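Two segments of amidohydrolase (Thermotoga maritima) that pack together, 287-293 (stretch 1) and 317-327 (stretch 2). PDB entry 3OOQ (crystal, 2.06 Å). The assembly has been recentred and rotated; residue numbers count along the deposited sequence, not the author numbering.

Stretch 1, residues 287-293: TMETIAK
Stretch 2, residues 317-327: VQAATAMRYGA

This is a mainly apolar contact between a turn with the helix it leads into and the end of another helix with the loop that follows it; no direct hydrogen bond crosses it, and one water joins the two backbones. Together the stretches bury 422 Å².

Stretch 1 opens with Thr 287 extended (phi/psi -149/141). A type I turn runs from Thr 287 to Thr 290, and residues 290-293 are helical. Thr 287 OG1, with chi1 t, caps the turn by accepting from Glu 289 N at 3.0 Å. Stretch 2 is helical over 317-321, with a 3-10 segment at 323-324. Tyr 325 (-129/34) and Gly 326 (87/3) then turn the chain toward extended Ala 327 (-89/142). The positive phi at Gly 326 favours glycine. Glu 289 CA lies 5.1 Å from Tyr 325 CA, and Ala 292 CA lies 5.1 Å from Ala 327 CA. Between these pairs both chains run in nearly the same direction.

Met 288, a selenomethionine, is the centre of the contact (chi -151°, 141°, -151°). Its CB sits over one face of the Tyr 325 ring, 3.8 Å from the centroid, a CH-pi contact. Its SE approaches that ring obliquely, 4.5 Å from the centroid. Tyr 325 has chi1 m and chi2 89°. Met 288 CE makes a close van der Waals contact with Gln 318 O at 3.1 Å and packs carbon on carbon against Gln 318 CG at 3.6 Å. Met 288 CG packs on Ala 322 CB at 3.9 Å.

Ile 291 (chi1 m, chi2 t) extends the apolar patch. Its CD1 meets Ala 322 CB at 3.6 Å, and its CG2 meets Ala 327 CB at 3.9 Å. Ala 292 CB lies 3.9 Å from Gly 326 O.

Water 1 links backbone groups that do not bond directly. Its O donates to Met 288 O and Tyr 325 O, both at 2.7 Å, and accepts from Ala 292 N at 3.1 Å.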

# COMPACT_ATOMS: atom_id res chain seq x y z
N THR F 287 10.38 -24.94 -31.20
CA THR F 287 10.83 -26.26 -31.64
C THR F 287 12.29 -26.20 -32.08
O THR F 287 12.74 -25.23 -32.71
CB THR F 287 9.95 -26.87 -32.76
OG1 THR F 287 10.57 -28.06 -33.26
CG2 THR F 287 9.74 -25.87 -33.92
N MSE F 288 13.02 -27.25 -31.73
CA MSE F 288 14.40 -27.37 -32.15
C MSE F 288 14.52 -27.60 -33.67
O MSE F 288 15.59 -27.39 -34.25
CB MSE F 288 15.08 -28.49 -31.40
CG MSE F 288 16.54 -28.25 -31.25
SE MSE F 288 17.04 -28.83 -29.51
CE MSE F 288 18.53 -27.62 -29.25
N GLU F 289 13.41 -28.00 -34.28
CA GLU F 289 13.31 -28.14 -35.73
C GLU F 289 13.50 -26.84 -36.50
O GLU F 289 13.72 -26.85 -37.71
CB GLU F 289 11.96 -28.72 -36.10
CG GLU F 289 11.78 -30.16 -35.66
CD GLU F 289 10.58 -30.80 -36.32
OE1 GLU F 289 9.59 -30.09 -36.59
OE2 GLU F 289 10.63 -32.01 -36.57
N THR F 290 13.39 -25.72 -35.79
CA THR F 290 13.54 -24.40 -36.39
C THR F 290 14.93 -24.21 -37.04
O THR F 290 15.05 -23.56 -38.07
CB THR F 290 13.21 -23.27 -35.36
OG1 THR F 290 12.83 -22.09 -36.06
CG2 THR F 290 14.40 -22.94 -34.47
N ILE F 291 15.96 -24.81 -36.45
CA ILE F 291 17.30 -24.72 -37.02
C ILE F 291 17.26 -25.22 -38.47
O ILE F 291 17.54 -24.47 -39.41
CB ILE F 291 18.34 -25.46 -36.15
CG1 ILE F 291 18.58 -24.70 -34.83
CG2 ILE F 291 19.66 -25.66 -36.94
CD1 ILE F 291 19.34 -25.49 -33.78
N ALA F 292 16.85 -26.47 -38.64
CA ALA F 292 16.70 -27.10 -39.96
C ALA F 292 15.83 -26.25 -40.88
O ALA F 292 16.21 -25.98 -42.03
CB ALA F 292 16.09 -28.49 -39.80
N LYS F 293 14.68 -25.82 -40.36
CA LYS F 293 13.70 -25.15 -41.19
C LYS F 293 14.25 -23.84 -41.74
O LYS F 293 14.11 -23.55 -42.93
CB LYS F 293 12.39 -24.92 -40.43
CG LYS F 293 11.68 -26.22 -40.09
CD LYS F 293 10.46 -26.00 -39.21
CE LYS F 293 9.62 -27.27 -39.18
NZ LYS F 293 8.21 -26.95 -39.42
N VAL F 317 26.26 -28.63 -26.00
CA VAL F 317 25.22 -29.58 -25.60
C VAL F 317 23.92 -29.24 -26.32
O VAL F 317 23.25 -30.13 -26.88
CB VAL F 317 24.99 -29.61 -24.06
CG1 VAL F 317 23.94 -30.65 -23.69
CG2 VAL F 317 26.28 -29.92 -23.31
N GLN F 318 23.57 -27.95 -26.33
CA GLN F 318 22.39 -27.49 -27.05
C GLN F 318 22.51 -27.74 -28.56
O GLN F 318 21.60 -28.27 -29.18
CB GLN F 318 22.13 -26.00 -26.80
CG GLN F 318 20.90 -25.53 -27.58
CD GLN F 318 20.52 -24.09 -27.32
OE1 GLN F 318 19.34 -23.79 -27.16
NE2 GLN F 318 21.50 -23.18 -27.33
N ALA F 319 23.65 -27.36 -29.15
CA ALA F 319 23.85 -27.58 -30.59
C ALA F 319 23.74 -29.06 -30.93
O ALA F 319 22.91 -29.44 -31.76
CB ALA F 319 25.18 -27.01 -31.05
N ALA F 320 24.54 -29.90 -30.26
CA ALA F 320 24.52 -31.36 -30.49
C ALA F 320 23.11 -31.94 -30.45
O ALA F 320 22.74 -32.72 -31.32
CB ALA F 320 25.41 -32.06 -29.50
N THR F 321 22.32 -31.54 -29.46
CA THR F 321 20.95 -32.03 -29.29
C THR F 321 20.08 -31.74 -30.51
O THR F 321 19.14 -32.49 -30.83
CB THR F 321 20.31 -31.43 -28.02
OG1 THR F 321 21.03 -31.90 -26.87
CG2 THR F 321 18.83 -31.82 -27.87
N ALA F 322 20.40 -30.67 -31.23
CA ALA F 322 19.61 -30.33 -32.41
C ALA F 322 19.72 -31.40 -33.49
O ALA F 322 18.83 -31.50 -34.34
CB ALA F 322 19.96 -28.95 -32.94
N MSE F 323 20.76 -32.23 -33.44
CA MSE F 323 20.88 -33.40 -34.34
C MSE F 323 19.74 -34.40 -34.16
O MSE F 323 19.50 -35.22 -35.04
CB MSE F 323 22.23 -34.10 -34.21
CG MSE F 323 23.40 -33.23 -34.61
SE MSE F 323 25.14 -34.12 -34.71
CE MSE F 323 25.36 -34.70 -32.85
N ARG F 324 19.02 -34.32 -33.05
CA ARG F 324 17.79 -35.10 -32.88
C ARG F 324 16.59 -34.49 -33.60
O ARG F 324 15.51 -35.09 -33.57
CB ARG F 324 17.40 -35.26 -31.41
CG ARG F 324 18.48 -35.80 -30.56
CD ARG F 324 17.98 -36.33 -29.24
NE ARG F 324 18.95 -37.30 -28.75
CZ ARG F 324 18.99 -37.80 -27.53
NH1 ARG F 324 18.11 -37.43 -26.59
NH2 ARG F 324 19.94 -38.69 -27.25
N TYR F 325 16.77 -33.30 -34.18
CA TYR F 325 15.65 -32.57 -34.80
C TYR F 325 15.97 -32.12 -36.24
O TYR F 325 15.55 -31.04 -36.69
CB TYR F 325 15.23 -31.39 -33.92
CG TYR F 325 14.91 -31.82 -32.51
CD1 TYR F 325 15.90 -31.87 -31.53
CD2 TYR F 325 13.62 -32.24 -32.16
CE1 TYR F 325 15.62 -32.29 -30.23
CE2 TYR F 325 13.32 -32.67 -30.86
CZ TYR F 325 14.33 -32.68 -29.90
OH TYR F 325 14.07 -33.10 -28.61
N GLY F 326 16.74 -32.96 -36.94
CA GLY F 326 16.99 -32.79 -38.37
C GLY F 326 18.16 -31.90 -38.76
O GLY F 326 18.40 -31.69 -39.95
N ALA F 327 18.89 -31.40 -37.77
CA ALA F 327 20.01 -30.50 -38.01
C ALA F 327 21.32 -31.28 -38.20
O ALA F 327 21.56 -32.27 -37.51
CB ALA F 327 20.15 -29.50 -36.87
O HOH W 1 16.73 -28.58 -36.43